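Local coordinates for glycosyl hydrolases family 2, sugar binding domain protein (Bacteroides uniformis str. 3978 T3 ii, PDB 6D1P) that acts as a gut bacterial beta-glucuronidase, probably hydrolysing O-glycosidic bonds to glucuronic acid, at residues L373-C376 against D377-L381. Sequence-based numbering, arbitrary orientation.
Sequences LRLC and DELGL
Helix 370-379 runs from L373-C376 straight on through D377 to L379, and the chain leaves it at G380. The end is a Schellman-like C-cap: L381 N makes the 6→1 bond to C376 O, but G380 N also bonds to C376 O in place of the 5→2 bond. The helix belongs to a beta-alpha-beta unit of the TIM barrel domain, between strands 360-362 and 382-386. D377 N bonds to L373 O at 2.8 Å, almost straight at 176°. The carboxylate of D377 is buried, and its two oxygens bond to H417 and S419, which fixes its rotation. E378 N donates to R374 O at 2.8 Å and more weakly to L375 O. E378 CG lies anti to the backbone N (chi1 169°), and the extended chain carries the carboxylate to a salt bridge with R347 on helix 343-356. L379 N bonds to L375 O at 2.8 Å. L379 CG lies 3.3 Å from L375 O, and the tips of the two leucines meet loosely, CD2 of L375 to CD1 of L379. G380 has positive phi (101°) and turns the chain out of the helix. K354 NZ bonds to the carbonyls of L379 and G380. G380 N and L381 N both reach C376 O at 3.0 Å, from opposite faces of its carbonyl plane. Two donors thus grip this one oxygen. L381 closes the turn against C376, and both side chains also touch M350. L381 CB sits 4.0 Å from C376 SG.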
loop_
_atom_site.group_PDB
_atom_site.type_symbol
_atom_site.label_atom_id
_atom_site.label_comp_id
_atom_site.label_asym_id
_atom_site.label_seq_id
_atom_site.Cartn_x
_atom_site.Cartn_y
_atom_site.Cartn_z
ATOM N N LEU A 373 -17.469 5.456 27.551
ATOM C CA LEU A 373 -17.968 6.357 28.584
ATOM C C LEU A 373 -19.146 5.734 29.323
ATOM O O LEU A 373 -19.184 5.725 30.560
ATOM C CB LEU A 373 -18.360 7.695 27.951
ATOM C CG LEU A 373 -17.242 8.689 27.613
ATOM C CD1 LEU A 373 -16.733 9.278 28.907
ATOM C CD2 LEU A 373 -16.063 8.089 26.793
ATOM N N ARG A 374 -20.114 5.194 28.572
ATOM C CA ARG A 374 -21.226 4.495 29.208
ATOM C C ARG A 374 -20.726 3.358 30.088
ATOM O O ARG A 374 -21.200 3.186 31.215
ATOM C CB ARG A 374 -22.195 3.973 28.153
ATOM C CG ARG A 374 -23.020 5.055 27.506
ATOM C CD ARG A 374 -23.626 4.571 26.199
ATOM N NE ARG A 374 -23.343 5.532 25.142
ATOM C CZ ARG A 374 -23.279 5.242 23.848
ATOM N NH1 ARG A 374 -23.482 3.993 23.423
ATOM N NH2 ARG A 374 -22.994 6.212 22.987
ATOM N N LEU A 375 -19.742 2.590 29.611
ATOM C CA LEU A 375 -19.198 1.518 30.442
ATOM C C LEU A 375 -18.538 2.053 31.714
ATOM O O LEU A 375 -18.619 1.420 32.774
ATOM C CB LEU A 375 -18.217 0.677 29.626
ATOM C CG LEU A 375 -18.893 -0.284 28.633
ATOM C CD1 LEU A 375 -17.938 -0.674 27.478
ATOM C CD2 LEU A 375 -19.436 -1.526 29.352
ATOM N N CYS A 376 -17.891 3.210 31.638
ATOM C CA CYS A 376 -17.293 3.790 32.835
ATOM C C CYS A 376 -18.376 4.259 33.802
ATOM O O CYS A 376 -18.313 3.986 35.006
ATOM C CB CYS A 376 -16.355 4.938 32.437
ATOM S SG CYS A 376 -14.847 4.359 31.592
ATOM N N ASP A 377 -19.392 4.955 33.285
ATOM C CA ASP A 377 -20.563 5.272 34.091
ATOM C C ASP A 377 -21.144 4.027 34.760
ATOM O O ASP A 377 -21.527 4.062 35.938
ATOM C CB ASP A 377 -21.619 5.943 33.223
ATOM C CG ASP A 377 -21.258 7.366 32.879
ATOM O OD1 ASP A 377 -20.216 7.843 33.359
ATOM O OD2 ASP A 377 -22.006 8.022 32.127
ATOM N N GLU A 378 -21.211 2.912 34.031
ATOM C CA GLU A 378 -21.980 1.765 34.490
ATOM C C GLU A 378 -21.182 0.838 35.404
ATOM O O GLU A 378 -21.709 0.361 36.416
ATOM C CB GLU A 378 -22.519 1.011 33.278
ATOM C CG GLU A 378 -23.126 -0.338 33.582
ATOM C CD GLU A 378 -23.296 -1.189 32.316
ATOM O OE1 GLU A 378 -23.548 -0.624 31.218
ATOM O OE2 GLU A 378 -23.163 -2.428 32.423
ATOM N N LEU A 379 -19.924 0.566 35.082
ATOM C CA LEU A 379 -19.140 -0.302 35.943
ATOM C C LEU A 379 -18.534 0.438 37.114
ATOM O O LEU A 379 -18.208 -0.186 38.133
ATOM C CB LEU A 379 -18.015 -0.958 35.153
ATOM C CG LEU A 379 -18.433 -1.698 33.884
ATOM C CD1 LEU A 379 -17.188 -2.205 33.120
ATOM C CD2 LEU A 379 -19.390 -2.833 34.230
ATOM N N GLY A 380 -18.339 1.739 36.991
ATOM C CA GLY A 380 -17.732 2.467 38.081
ATOM C C GLY A 380 -16.266 2.739 37.850
ATOM O O GLY A 380 -15.398 2.161 38.513
ATOM N N LEU A 381 -15.985 3.631 36.901
ATOM C CA LEU A 381 -14.624 4.048 36.597
ATOM C C LEU A 381 -14.635 5.548 36.398
ATOM O O LEU A 381 -15.344 6.050 35.519
ATOM C CB LEU A 381 -14.086 3.355 35.339
ATOM C CG LEU A 381 -13.859 1.848 35.435
ATOM C CD1 LEU A 381 -13.335 1.294 34.097
ATOM C CD2 LEU A 381 -12.897 1.509 36.565
#